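Development-specific protein S (Myxococcus xanthus, PDB 1NPS) binds calcium ions and assembles on the surface of myxospores during fruiting body formation, this chain being its N-terminal beta/gamma-crystallin domain. Local coordinates at residues V5-D10 with N35-S40; K14-P19 with L31-N36; G21-A26 with I81-V86. All coordinates share one frame; numbering follows the deposited sequence.

Contact 1 (V5-D10 with N35-S40); sequences VFYNED and NNTISS. With CA (calcium ion), chain B; CA (calcium ion), chain C.
Thr37 lies over a face of the Tyr7 ring in the first Greek key motif of this beta/gamma-crystallin domain, beside a bound calcium ion. Thr37 CB is 3.9 Å from the centroid of the Tyr7 ring and only 11° off the ring normal, a CH-pi contact over the face, while Thr37 OG1 covers the same ring nearer its rim, closest to Tyr7 CZ. The polar ends of both residues are tied to Glu34: Tyr7 OH bonds to its backbone N, and Thr37 OG1 to its carbonyl O.

Behind this pair the backbones converge on the calcium ion. Tyr7 O and Thr37 O approach each other because both bind the same ion, and are not a hydrogen-bonded pair. Ser39 OG, a water and Asn76 OD1 are further ligands; the modelled metal-oxygen lengths are shorter than usual for calcium and doubtful in detail. The neighbouring Asn36 binds the second calcium ion through OD1, together with Gln53 O, Ser79 OG and waters.

Next to the first site the end of strand 3-6 and the start of strand 40-42 form one antiparallel bridge, Phe6 with Ser40, widened by a classic beta bulge in which Ser39 and Ser40 both face Phe6. Phe6 N donates to Ser40 O, and Ser39 N donates to Phe6 O at 2.8 Å with an N-H...O angle of 168°. On the buried flank Val5 CB touches Ile38 CD1 at 3.8 Å. A water lies within hydrogen-bonding distance of Glu9 OE2 and Ser39 O. Ser40 OG is also hydrogen-bonded to Phe11 N; placed between its own backbone N and carbonyl carbon (chi1 67°), it packs against Phe6 CB and donates to Asn8 O at 2.8 Å, lying in the plane of that carbonyl.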
ATOM      1  N   VAL A   5       3.387  -2.582   4.292  1.00  4.73           N
ATOM      2  CA  VAL A   5       3.873  -2.650   2.920  1.00  5.26           C
ATOM      3  C   VAL A   5       5.325  -3.101   2.876  1.00  5.42           C
ATOM      4  O   VAL A   5       6.153  -2.627   3.663  1.00  6.76           O
ATOM      5  CB  VAL A   5       3.708  -1.286   2.204  1.00  5.02           C
ATOM      6  CG1 VAL A   5       2.223  -0.905   2.144  1.00  5.21           C
ATOM      7  CG2 VAL A   5       4.509  -0.201   2.919  1.00  4.78           C
ATOM      8  N   PHE A   6       5.644  -3.966   1.917  1.00  6.14           N
ATOM      9  CA  PHE A   6       6.995  -4.517   1.783  1.00  6.15           C
ATOM     10  C   PHE A   6       7.666  -4.139   0.467  1.00  7.04           C
ATOM     11  O   PHE A   6       6.993  -3.955  -0.559  1.00  6.30           O
ATOM     12  CB  PHE A   6       6.954  -6.047   1.912  1.00  5.37           C
ATOM     13  CG  PHE A   6       6.511  -6.530   3.263  1.00  5.48           C
ATOM     14  CD1 PHE A   6       5.157  -6.653   3.563  1.00  5.69           C
ATOM     15  CD2 PHE A   6       7.451  -6.835   4.249  1.00  6.29           C
ATOM     16  CE1 PHE A   6       4.739  -7.073   4.823  1.00  5.96           C
ATOM     17  CE2 PHE A   6       7.047  -7.254   5.501  1.00  5.10           C
ATOM     18  CZ  PHE A   6       5.684  -7.370   5.792  1.00  5.90           C
ATOM     19  N   TYR A   7       8.991  -3.986   0.498  1.00  8.00           N
ATOM     20  CA  TYR A   7       9.733  -3.638  -0.716  1.00  9.86           C
ATOM     21  C   TYR A   7       9.830  -4.766  -1.737  1.00  8.98           C
ATOM     22  O   TYR A   7       9.887  -4.502  -2.945  1.00  7.96           O
ATOM     23  CB  TYR A   7      11.121  -3.100  -0.374  1.00 14.43           C
ATOM     24  CG  TYR A   7      11.148  -1.593  -0.203  1.00 18.72           C
ATOM     25  CD1 TYR A   7      10.071  -0.915   0.390  1.00 20.51           C
ATOM     26  CD2 TYR A   7      12.234  -0.844  -0.656  1.00 19.96           C
ATOM     27  CE1 TYR A   7      10.077   0.472   0.522  1.00 21.04           C
ATOM     28  CE2 TYR A   7      12.251   0.544  -0.530  1.00 21.60           C
ATOM     29  CZ  TYR A   7      11.169   1.196   0.058  1.00 22.36           C
ATOM     30  OH  TYR A   7      11.180   2.572   0.167  1.00 21.62           O
ATOM     31  N   ASN A   8       9.809  -6.010  -1.262  1.00  7.82           N
ATOM     32  CA  ASN A   8       9.874  -7.187  -2.129  1.00  8.45           C
ATOM     33  C   ASN A   8       8.648  -8.078  -1.944  1.00  8.53           C
ATOM     34  O   ASN A   8       7.904  -7.939  -0.964  1.00  7.02           O
ATOM     35  CB  ASN A   8      11.142  -8.006  -1.863  1.00 11.24           C
ATOM     36  CG  ASN A   8      12.418  -7.224  -2.135  1.00 12.94           C
ATOM     37  OD1 ASN A   8      13.341  -7.228  -1.321  1.00 16.57           O
ATOM     38  ND2 ASN A   8      12.471  -6.536  -3.273  1.00 16.45           N
ATOM     39  N   GLU A   9       8.413  -8.954  -2.917  1.00  7.52           N
ATOM     40  CA  GLU A   9       7.283  -9.883  -2.877  1.00  8.49           C
ATOM     41  C   GLU A   9       7.376 -10.902  -1.729  1.00  8.15           C
ATOM     42  O   GLU A   9       8.424 -11.066  -1.111  1.00  6.45           O
ATOM     43  CB  GLU A   9       7.148 -10.610  -4.228  1.00  9.24           C
ATOM     44  CG  GLU A   9       6.743  -9.686  -5.381  1.00 10.92           C
ATOM     45  CD  GLU A   9       6.436 -10.409  -6.685  1.00 12.21           C
ATOM     46  OE1 GLU A   9       6.943 -11.525  -6.912  1.00 13.30           O
ATOM     47  OE2 GLU A   9       5.678  -9.847  -7.501  1.00 14.81           O
ATOM     48  N   ASP A  10       6.257 -11.569  -1.446  1.00  9.51           N
ATOM     49  CA  ASP A  10       6.178 -12.582  -0.390  1.00 10.32           C
ATOM     50  C   ASP A  10       6.570 -12.046   0.979  1.00  9.11           C
ATOM     51  O   ASP A  10       7.191 -12.737   1.763  1.00  6.92           O
ATOM     52  CB  ASP A  10       7.049 -13.798  -0.742  1.00 14.04           C
ATOM     53  CG  ASP A  10       6.662 -14.430  -2.074  1.00 18.08           C
ATOM     54  OD1 ASP A  10       5.456 -14.452  -2.405  1.00 20.84           O
ATOM     55  OD2 ASP A  10       7.565 -14.905  -2.790  1.00 19.72           O
ATOM     56  N   ASN A  35       8.846   5.976  -3.840  1.00  9.49           N
ATOM     57  CA  ASN A  35       7.889   5.834  -4.924  1.00  7.86           C
ATOM     58  C   ASN A  35       8.116   4.551  -5.732  1.00  7.82           C
ATOM     59  O   ASN A  35       9.267   4.144  -5.970  1.00  7.68           O
ATOM     60  CB  ASN A  35       7.993   7.042  -5.838  1.00  7.18           C
ATOM     61  CG  ASN A  35       6.972   7.018  -6.929  1.00  6.58           C
ATOM     62  OD1 ASN A  35       5.769   6.986  -6.666  1.00  5.82           O
ATOM     63  ND2 ASN A  35       7.442   7.030  -8.174  1.00  6.35           N
ATOM     64  N   ASN A  36       7.019   3.947  -6.183  1.00  8.22           N
ATOM     65  CA  ASN A  36       7.044   2.717  -6.982  1.00  8.18           C
ATOM     66  C   ASN A  36       8.011   1.660  -6.428  1.00  7.63           C
ATOM     67  O   ASN A  36       8.915   1.215  -7.147  1.00  7.82           O
ATOM     68  CB  ASN A  36       7.437   3.010  -8.450  1.00  8.78           C
ATOM     69  CG  ASN A  36       6.527   4.027  -9.147  1.00  8.28           C
ATOM     70  OD1 ASN A  36       5.374   4.233  -8.777  1.00  6.99           O
ATOM     71  ND2 ASN A  36       7.058   4.647 -10.201  1.00  8.88           N
ATOM     72  N   THR A  37       7.861   1.270  -5.164  1.00  8.14           N
ATOM     73  CA  THR A  37       8.751   0.254  -4.589  1.00  7.22           C
ATOM     74  C   THR A  37       8.008  -0.902  -3.932  1.00  6.86           C
ATOM     75  O   THR A  37       8.554  -2.009  -3.795  1.00  8.54           O
ATOM     76  CB  THR A  37       9.756   0.844  -3.556  1.00  7.31           C
ATOM     77  OG1 THR A  37       9.048   1.514  -2.504  1.00  9.12           O
ATOM     78  CG2 THR A  37      10.747   1.798  -4.227  1.00  7.05           C
ATOM     79  N   ILE A  38       6.757  -0.669  -3.561  1.00  6.64           N
ATOM     80  CA  ILE A  38       5.941  -1.683  -2.907  1.00  5.34           C
ATOM     81  C   ILE A  38       5.725  -2.919  -3.781  1.00  5.57           C
ATOM     82  O   ILE A  38       5.400  -2.816  -4.960  1.00  5.84           O
ATOM     83  CB  ILE A  38       4.605  -1.080  -2.470  1.00  5.55           C
ATOM     84  CG1 ILE A  38       4.873   0.023  -1.446  1.00  5.47           C
ATOM     85  CG2 ILE A  38       3.696  -2.150  -1.918  1.00  4.59           C
ATOM     86  CD1 ILE A  38       3.632   0.717  -0.977  1.00  7.15           C
ATOM     87  N   SER A  39       5.945  -4.095  -3.197  1.00  5.15           N
ATOM     88  CA  SER A  39       5.804  -5.344  -3.940  1.00  4.66           C
ATOM     89  C   SER A  39       4.886  -6.361  -3.258  1.00  4.21           C
ATOM     90  O   SER A  39       4.452  -7.339  -3.871  1.00  6.22           O
ATOM     91  CB  SER A  39       7.189  -5.934  -4.221  1.00  5.02           C
ATOM     92  OG  SER A  39       8.054  -4.949  -4.793  1.00  7.18           O
ATOM     93  N   SER A  40       4.575  -6.128  -1.993  1.00  4.03           N
ATOM     94  CA  SER A  40       3.661  -7.015  -1.267  1.00  4.08           C
ATOM     95  C   SER A  40       3.074  -6.277  -0.068  1.00  4.17           C
ATOM     96  O   SER A  40       3.654  -5.293   0.411  1.00  4.45           O
ATOM     97  CB  SER A  40       4.327  -8.356  -0.881  1.00  3.30           C
ATOM     98  OG  SER A  40       5.359  -8.233   0.078  1.00  4.77           O
TER
HETATM   99 CA    CA B  90       9.371  -3.707  -4.762  1.00 16.85          CA
HETATM  100 CA    CA C 145       3.683   5.287  -9.765  1.00 17.16          CA
HETATM  101  O   HOH W   1       4.195  -7.718  -6.803  1.00 10.42           O
HETATM  102  O   HOH W   2      10.886  -3.288  -4.943  1.00 42.48           O
HETATM  103  O   HOH W   3       2.902   4.445  -8.741  1.00 43.10           O
HETATM  104  O   HOH W   4       4.128   6.727 -10.598  1.00 60.70           O
HETATM  105  O   HOH W   5       3.831   4.360 -11.569  1.00 20.87           O

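Contact 2 (K14-P19 with L31-N36); sequences KQVDLP and LGIENN. With CA (calcium ion), chain C.
Val16 CG1 stands anti to its backbone N (chi1 172°), and Ile33 CG1 lies anti to its own carbonyl carbon with CD1 extended beyond it (chi2 178°); together these torsions bring Val16 CG1 to 3.8 Å from Ile33 CD1. The two side chains cross obliquely, and Val16 CB also meets CG1 and CD1 of Ile33. Leu18 reaches the same methyl from further along the strand, tip to tip with Ile33: its CG, CD1 and CD2 all lie close to Ile33 CD1, the nearest being CD2 at 4.0 Å. The CD2 branch of Leu18 has a second neighbour in Leu31 CD1 at 3.9 Å.

In the first Greek key, this apolar cluster joins edge strand 15-18 to the loop that leaves helix 25-30. Gly32, at positive phi, is the C-prime residue of a Schellman motif ending that helix, with Ile33 N bonded to Leu28 O and Gly32 N to Ala29 O. The turn brings Leu31 O against the methyls of Val16, and Ile33 also touches Val5, Ile38 and Leu28, whereas Leu18 continues inward onto Ile81 and Val83 of strand 80-85.

No hydrogen bond links the two segments. Their polar connection is a long salt bridge between two exposed side chains, Lys14 NZ to Glu34 OE2 at 3.6 Å, the side chains crossing at about a right angle. Lys14 runs extended through CD and then bends at CE before NZ meets the carboxylate.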
ATOM      1  N   LYS A  14      12.489  -4.409   3.232  1.00  8.41           N
ATOM      2  CA  LYS A  14      12.081  -3.223   3.985  1.00  9.70           C
ATOM      3  C   LYS A  14      10.566  -3.172   4.149  1.00  9.29           C
ATOM      4  O   LYS A  14       9.828  -3.359   3.185  1.00  8.21           O
ATOM      5  CB  LYS A  14      12.573  -1.976   3.249  1.00 10.79           C
ATOM      6  CG  LYS A  14      12.267  -0.663   3.922  1.00 14.86           C
ATOM      7  CD  LYS A  14      12.902   0.478   3.142  1.00 17.39           C
ATOM      8  CE  LYS A  14      14.398   0.226   2.927  1.00 21.25           C
ATOM      9  NZ  LYS A  14      15.084   1.260   2.080  1.00 22.64           N
ATOM     10  N   GLN A  15      10.121  -2.885   5.367  1.00  8.56           N
ATOM     11  CA  GLN A  15       8.700  -2.832   5.680  1.00  8.76           C
ATOM     12  C   GLN A  15       8.309  -1.608   6.507  1.00  9.24           C
ATOM     13  O   GLN A  15       9.120  -1.103   7.287  1.00  9.99           O
ATOM     14  CB  GLN A  15       8.292  -4.112   6.404  1.00  8.87           C
ATOM     15  CG  GLN A  15       9.051  -4.397   7.676  1.00  9.13           C
ATOM     16  CD  GLN A  15       8.647  -5.720   8.280  1.00 10.52           C
ATOM     17  OE1 GLN A  15       9.294  -6.747   8.058  1.00 11.11           O
ATOM     18  NE2 GLN A  15       7.568  -5.709   9.046  1.00 12.18           N
ATOM     19  N   VAL A  16       7.079  -1.126   6.308  1.00  8.91           N
ATOM     20  CA  VAL A  16       6.551   0.060   7.000  1.00  8.71           C
ATOM     21  C   VAL A  16       5.042  -0.079   7.229  1.00  9.15           C
ATOM     22  O   VAL A  16       4.302  -0.426   6.305  1.00  9.14           O
ATOM     23  CB  VAL A  16       6.769   1.373   6.146  1.00  9.25           C
ATOM     24  CG1 VAL A  16       6.056   2.555   6.773  1.00  7.88           C
ATOM     25  CG2 VAL A  16       8.252   1.694   5.976  1.00  8.30           C
ATOM     26  N   ASP A  17       4.582   0.249   8.432  1.00  8.55           N
ATOM     27  CA  ASP A  17       3.157   0.183   8.766  1.00 10.46           C
ATOM     28  C   ASP A  17       2.427   1.474   8.400  1.00 10.16           C
ATOM     29  O   ASP A  17       2.981   2.554   8.537  1.00 10.62           O
ATOM     30  CB  ASP A  17       2.957  -0.051  10.268  1.00 11.90           C
ATOM     31  CG  ASP A  17       3.362  -1.434  10.707  1.00 13.67           C
ATOM     32  OD1 ASP A  17       3.355  -2.352   9.868  1.00 14.15           O
ATOM     33  OD2 ASP A  17       3.675  -1.600  11.904  1.00 17.22           O
ATOM     34  N   LEU A  18       1.195   1.353   7.910  1.00  8.72           N
ATOM     35  CA  LEU A  18       0.393   2.528   7.564  1.00  9.01           C
ATOM     36  C   LEU A  18      -0.984   2.463   8.204  1.00  8.37           C
ATOM     37  O   LEU A  18      -1.788   1.598   7.852  1.00  7.89           O
ATOM     38  CB  LEU A  18       0.191   2.640   6.051  1.00  9.74           C
ATOM     39  CG  LEU A  18       1.421   2.903   5.191  1.00 11.72           C
ATOM     40  CD1 LEU A  18       1.021   2.893   3.725  1.00 10.81           C
ATOM     41  CD2 LEU A  18       2.029   4.243   5.605  1.00 12.68           C
ATOM     42  N   PRO A  19      -1.268   3.346   9.181  1.00  7.10           N
ATOM     43  CA  PRO A  19      -2.594   3.295   9.786  1.00  6.23           C
ATOM     44  C   PRO A  19      -3.577   3.917   8.780  1.00  6.72           C
ATOM     45  O   PRO A  19      -3.176   4.322   7.686  1.00  6.66           O
ATOM     46  CB  PRO A  19      -2.422   4.148  11.049  1.00  6.70           C
ATOM     47  CG  PRO A  19      -1.411   5.125  10.658  1.00  6.42           C
ATOM     48  CD  PRO A  19      -0.408   4.318   9.877  1.00  6.92           C
ATOM     49  N   LEU A  31       7.442   9.011   5.150  1.00  8.69           N
ATOM     50  CA  LEU A  31       7.310   7.864   6.044  1.00  8.19           C
ATOM     51  C   LEU A  31       8.296   6.757   5.680  1.00  8.27           C
ATOM     52  O   LEU A  31       8.236   5.659   6.212  1.00  8.53           O
ATOM     53  CB  LEU A  31       5.867   7.347   6.013  1.00  9.55           C
ATOM     54  CG  LEU A  31       4.797   8.403   6.316  1.00  8.62           C
ATOM     55  CD1 LEU A  31       3.417   7.796   6.238  1.00  8.91           C
ATOM     56  CD2 LEU A  31       5.020   9.009   7.692  1.00 10.47           C
ATOM     57  N   GLY A  32       9.231   7.079   4.792  1.00  8.57           N
ATOM     58  CA  GLY A  32      10.237   6.118   4.371  1.00  8.92           C
ATOM     59  C   GLY A  32       9.837   5.118   3.298  1.00  8.75           C
ATOM     60  O   GLY A  32      10.472   4.065   3.167  1.00  8.26           O
ATOM     61  N   ILE A  33       8.770   5.421   2.560  1.00  8.22           N
ATOM     62  CA  ILE A  33       8.283   4.548   1.495  1.00  8.05           C
ATOM     63  C   ILE A  33       8.548   5.217   0.163  1.00  9.06           C
ATOM     64  O   ILE A  33       7.818   6.118  -0.228  1.00  8.99           O
ATOM     65  CB  ILE A  33       6.769   4.288   1.627  1.00  8.62           C
ATOM     66  CG1 ILE A  33       6.484   3.517   2.921  1.00  9.21           C
ATOM     67  CG2 ILE A  33       6.232   3.539   0.384  1.00  8.46           C
ATOM     68  CD1 ILE A  33       5.020   3.261   3.171  1.00  8.50           C
ATOM     69  N   GLU A  34       9.607   4.789  -0.512  1.00 10.24           N
ATOM     70  CA  GLU A  34       9.976   5.356  -1.805  1.00 11.09           C
ATOM     71  C   GLU A  34       8.936   5.069  -2.878  1.00  9.79           C
ATOM     72  O   GLU A  34       8.263   4.041  -2.860  1.00  8.33           O
ATOM     73  CB  GLU A  34      11.334   4.821  -2.256  1.00 14.23           C
ATOM     74  CG  GLU A  34      12.466   5.172  -1.322  1.00 18.33           C
ATOM     75  CD  GLU A  34      13.629   4.218  -1.458  1.00 20.62           C
ATOM     76  OE1 GLU A  34      14.329   4.282  -2.491  1.00 22.91           O
ATOM     77  OE2 GLU A  34      13.843   3.401  -0.533  1.00 23.50           O
ATOM     78  N   ASN A  35       8.846   5.976  -3.840  1.00  9.49           N
ATOM     79  CA  ASN A  35       7.889   5.834  -4.924  1.00  7.86           C
ATOM     80  C   ASN A  35       8.116   4.551  -5.732  1.00  7.82           C
ATOM     81  O   ASN A  35       9.267   4.144  -5.970  1.00  7.68           O
ATOM     82  CB  ASN A  35       7.993   7.042  -5.838  1.00  7.18           C
ATOM     83  CG  ASN A  35       6.972   7.018  -6.929  1.00  6.58           C
ATOM     84  OD1 ASN A  35       5.769   6.986  -6.666  1.00  5.82           O
ATOM     85  ND2 ASN A  35       7.442   7.030  -8.174  1.00  6.35           N
ATOM     86  N   ASN A  36       7.019   3.947  -6.183  1.00  8.22           N
ATOM     87  CA  ASN A  36       7.044   2.717  -6.982  1.00  8.18           C
ATOM     88  C   ASN A  36       8.011   1.660  -6.428  1.00  7.63           C
ATOM     89  O   ASN A  36       8.915   1.215  -7.147  1.00  7.82           O
ATOM     90  CB  ASN A  36       7.437   3.010  -8.450  1.00  8.78           C
ATOM     91  CG  ASN A  36       6.527   4.027  -9.147  1.00  8.28           C
ATOM     92  OD1 ASN A  36       5.374   4.233  -8.777  1.00  6.99           O
ATOM     93  ND2 ASN A  36       7.058   4.647 -10.201  1.00  8.88           N
TER
HETATM   94 CA    CA C 145       3.683   5.287  -9.765  1.00 17.16          CA
HETATM   95  O   HOH W   3       2.902   4.445  -8.741  1.00 43.10           O
HETATM   96  O   HOH W   4       4.128   6.727 -10.598  1.00 60.70           O
HETATM   97  O   HOH W   5       3.831   4.360 -11.569  1.00 20.87           O

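Contact 3 (G21-A26 with I81-V86); sequences GNYTRA and IRVISV
Strand 21-23 of the first Greek key pairs with strand 80-85 of the second, the exchange by which the two motifs of a beta/gamma-crystallin domain complete each other's sheets. The short strand axes approach to 4.7 Å and run 170° apart, an antiparallel arrangement. Gly21 with Val83 and Tyr23 with Ile81 are hydrogen-bonded pairs, each joined by two backbone bonds, and Asn22 with Arg82 is the non-hydrogen-bonded pair between them. Of these bonds, Tyr23 N to Ile81 O is short at 2.6 Å, while Gly21 N to Val83 O is 3.0 Å.

On the face carrying Asn22 and Arg82 the two side chains lie side by side, pointing the same way. Arg82 NE donates to Asn22 OD1 at 3.2 Å with an N-H...O angle of 166°. The acceptor sits in the guanidinium plane, but NE stands above the amide carbonyl plane, and the two planar groups are turned 45° apart. Ile84 CD1 lies over one face of the same guanidinium, toward its rim. A water also donates to Asn22 OD1 and reaches Val83 O at 2.9 Å, bridging side chain and backbone.

The other face carries Tyr23, Ile81 and Val83. Tyr23 CE2 meets Val83 CG2 at 3.9 Å, the methyl lying at the ring edge near its plane, and the ring's hydroxyl bonds to Pro19 O. Ile81 and Val83 also pack on Leu18. Four backbone bonds thus fix the register of the two strands, while Arg82 NE and the water together grip Asn22 OD1, which probably restrains the rotation of that amide.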
ATOM      1  N   GLY A  21      -5.768   6.336   6.643  1.00  4.19           N
ATOM      2  CA  GLY A  21      -5.511   7.697   6.227  1.00  4.41           C
ATOM      3  C   GLY A  21      -5.260   7.746   4.740  1.00  4.75           C
ATOM      4  O   GLY A  21      -5.250   6.717   4.064  1.00  5.47           O
ATOM      5  N   ASN A  22      -5.000   8.939   4.236  1.00  5.45           N
ATOM      6  CA  ASN A  22      -4.727   9.128   2.816  1.00  6.64           C
ATOM      7  C   ASN A  22      -3.267   9.516   2.682  1.00  6.78           C
ATOM      8  O   ASN A  22      -2.781  10.373   3.404  1.00  7.84           O
ATOM      9  CB  ASN A  22      -5.619  10.228   2.260  1.00  7.17           C
ATOM     10  CG  ASN A  22      -7.053  10.039   2.637  1.00  7.49           C
ATOM     11  OD1 ASN A  22      -7.650   9.019   2.320  1.00  7.55           O
ATOM     12  ND2 ASN A  22      -7.623  11.019   3.331  1.00  9.64           N
ATOM     13  N   TYR A  23      -2.559   8.842   1.785  1.00  6.97           N
ATOM     14  CA  TYR A  23      -1.135   9.101   1.596  1.00  5.86           C
ATOM     15  C   TYR A  23      -0.726   9.417   0.162  1.00  5.52           C
ATOM     16  O   TYR A  23      -0.806   8.557  -0.715  1.00  5.48           O
ATOM     17  CB  TYR A  23      -0.323   7.896   2.082  1.00  5.43           C
ATOM     18  CG  TYR A  23      -0.646   7.492   3.497  1.00  6.36           C
ATOM     19  CD1 TYR A  23      -0.030   8.129   4.576  1.00  7.38           C
ATOM     20  CD2 TYR A  23      -1.581   6.494   3.760  1.00  5.16           C
ATOM     21  CE1 TYR A  23      -0.339   7.782   5.886  1.00  7.76           C
ATOM     22  CE2 TYR A  23      -1.900   6.138   5.060  1.00  5.36           C
ATOM     23  CZ  TYR A  23      -1.275   6.785   6.127  1.00  6.79           C
ATOM     24  OH  TYR A  23      -1.574   6.440   7.424  1.00  4.00           O
ATOM     25  N   THR A  24      -0.261  10.638  -0.064  1.00  5.45           N
ATOM     26  CA  THR A  24       0.215  11.033  -1.385  1.00  6.21           C
ATOM     27  C   THR A  24       1.664  10.545  -1.512  1.00  6.76           C
ATOM     28  O   THR A  24       2.233   9.989  -0.553  1.00  6.51           O
ATOM     29  CB  THR A  24       0.191  12.566  -1.576  1.00  6.86           C
ATOM     30  OG1 THR A  24       1.119  13.178  -0.679  1.00  4.91           O
ATOM     31  CG2 THR A  24      -1.214  13.121  -1.336  1.00  8.20           C
ATOM     32  N   ARG A  25       2.242  10.732  -2.698  1.00  5.27           N
ATOM     33  CA  ARG A  25       3.621  10.329  -2.979  1.00  5.40           C
ATOM     34  C   ARG A  25       4.599  10.975  -2.000  1.00  5.11           C
ATOM     35  O   ARG A  25       5.473  10.310  -1.452  1.00  4.47           O
ATOM     36  CB  ARG A  25       3.992  10.681  -4.429  1.00  3.98           C
ATOM     37  CG  ARG A  25       5.387  10.283  -4.841  1.00  4.28           C
ATOM     38  CD  ARG A  25       5.641  10.581  -6.316  1.00  5.89           C
ATOM     39  NE  ARG A  25       7.063  10.485  -6.659  1.00  7.38           N
ATOM     40  CZ  ARG A  25       7.539  10.266  -7.886  1.00  7.88           C
ATOM     41  NH1 ARG A  25       6.708  10.115  -8.913  1.00  6.58           N
ATOM     42  NH2 ARG A  25       8.848  10.176  -8.083  1.00  6.93           N
ATOM     43  N   ALA A  26       4.438  12.274  -1.780  1.00  4.29           N
ATOM     44  CA  ALA A  26       5.299  13.008  -0.855  1.00  4.73           C
ATOM     45  C   ALA A  26       5.110  12.541   0.603  1.00  4.00           C
ATOM     46  O   ALA A  26       6.077  12.474   1.359  1.00  4.41           O
ATOM     47  CB  ALA A  26       5.030  14.499  -0.975  1.00  6.36           C
ATOM     48  N   ILE A  81      -1.676   6.065  -1.759  1.00  4.53           N
ATOM     49  CA  ILE A  81      -2.446   5.017  -1.075  1.00  4.94           C
ATOM     50  C   ILE A  81      -3.498   5.598  -0.110  1.00  4.80           C
ATOM     51  O   ILE A  81      -3.264   6.622   0.539  1.00  4.95           O
ATOM     52  CB  ILE A  81      -1.499   4.109  -0.181  1.00  6.60           C
ATOM     53  CG1 ILE A  81      -0.334   3.533  -0.995  1.00  6.57           C
ATOM     54  CG2 ILE A  81      -2.282   2.968   0.469  1.00  6.29           C
ATOM     55  CD1 ILE A  81       0.711   2.782  -0.143  1.00  3.21           C
ATOM     56  N   ARG A  82      -4.654   4.942  -0.035  1.00  4.14           N
ATOM     57  CA  ARG A  82      -5.719   5.323   0.901  1.00  3.89           C
ATOM     58  C   ARG A  82      -5.972   4.071   1.749  1.00  3.84           C
ATOM     59  O   ARG A  82      -6.251   2.998   1.211  1.00  4.20           O
ATOM     60  CB  ARG A  82      -7.012   5.725   0.171  1.00  3.31           C
ATOM     61  CG  ARG A  82      -6.883   6.963  -0.724  1.00  5.33           C
ATOM     62  CD  ARG A  82      -8.236   7.442  -1.258  1.00  7.52           C
ATOM     63  NE  ARG A  82      -9.188   7.620  -0.167  1.00  9.98           N
ATOM     64  CZ  ARG A  82     -10.487   7.340  -0.227  1.00 12.39           C
ATOM     65  NH1 ARG A  82     -11.037   6.911  -1.355  1.00 12.32           N
ATOM     66  NH2 ARG A  82     -11.243   7.525   0.848  1.00 13.33           N
ATOM     67  N   VAL A  83      -5.738   4.163   3.048  1.00  4.58           N
ATOM     68  CA  VAL A  83      -5.962   3.032   3.946  1.00  3.94           C
ATOM     69  C   VAL A  83      -7.293   3.321   4.609  1.00  4.71           C
ATOM     70  O   VAL A  83      -7.461   4.353   5.247  1.00  4.65           O
ATOM     71  CB  VAL A  83      -4.816   2.891   4.974  1.00  3.46           C
ATOM     72  CG1 VAL A  83      -5.082   1.713   5.921  1.00  2.02           C
ATOM     73  CG2 VAL A  83      -3.476   2.710   4.229  1.00  3.18           C
ATOM     74  N   ILE A  84      -8.233   2.398   4.480  1.00  5.87           N
ATOM     75  CA  ILE A  84      -9.565   2.634   5.004  1.00  7.84           C
ATOM     76  C   ILE A  84     -10.079   1.605   6.004  1.00  8.76           C
ATOM     77  O   ILE A  84     -10.000   0.413   5.747  1.00  8.49           O
ATOM     78  CB  ILE A  84     -10.559   2.733   3.810  1.00  7.97           C
ATOM     79  CG1 ILE A  84     -10.025   3.731   2.771  1.00  7.18           C
ATOM     80  CG2 ILE A  84     -11.927   3.164   4.305  1.00  9.64           C
ATOM     81  CD1 ILE A  84     -10.548   3.539   1.386  1.00  7.46           C
ATOM     82  N   SER A  85     -10.619   2.081   7.127  1.00 11.42           N
ATOM     83  CA  SER A  85     -11.198   1.227   8.172  1.00 14.62           C
ATOM     84  C   SER A  85     -12.522   0.620   7.707  1.00 17.22           C
ATOM     85  O   SER A  85     -13.434   1.335   7.298  1.00 16.59           O
ATOM     86  CB  SER A  85     -11.492   2.033   9.434  1.00 14.10           C
ATOM     87  OG  SER A  85     -10.353   2.727   9.880  1.00 18.13           O
ATOM     88  N   VAL A  86     -12.634  -0.700   7.817  1.00 20.06           N
ATOM     89  CA  VAL A  86     -13.835  -1.434   7.437  1.00 23.60           C
ATOM     90  C   VAL A  86     -14.160  -2.199   8.715  1.00 26.79           C
ATOM     91  O   VAL A  86     -13.908  -3.393   8.812  1.00 27.24           O
ATOM     92  CB  VAL A  86     -13.533  -2.424   6.296  1.00 23.27           C
ATOM     93  CG1 VAL A  86     -14.801  -3.122   5.847  1.00 25.09           C
ATOM     94  CG2 VAL A  86     -12.882  -1.700   5.130  1.00 23.87           C
TER
HETATM   95  O   HOH W   6      -8.769   6.772   4.200  1.00 17.95           O

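How the contacts relate
Contacts 1 and 2 have centres about 9 Å apart and both reach the three-stranded sheet, where strands 3-6 and 15-18 are neighbours; both end on the loop between helix 25-30 and strand 40-42 and share Asn35 and Asn36. Tyr7 OH to Glu34 N and Tyr7 N to Lys14 O tie them directly. Contact 3 lies in the four-stranded sheet, its centre about 16 Å from that of contact 1 and 11 Å from that of contact 2. Its segments alternate along the chain with those of both other contacts. Ile38 touches Ile81, and Leu31 touches Tyr23, so the first motif's calcium-binding loop and the pairing with the second motif are joined by side-chain packing.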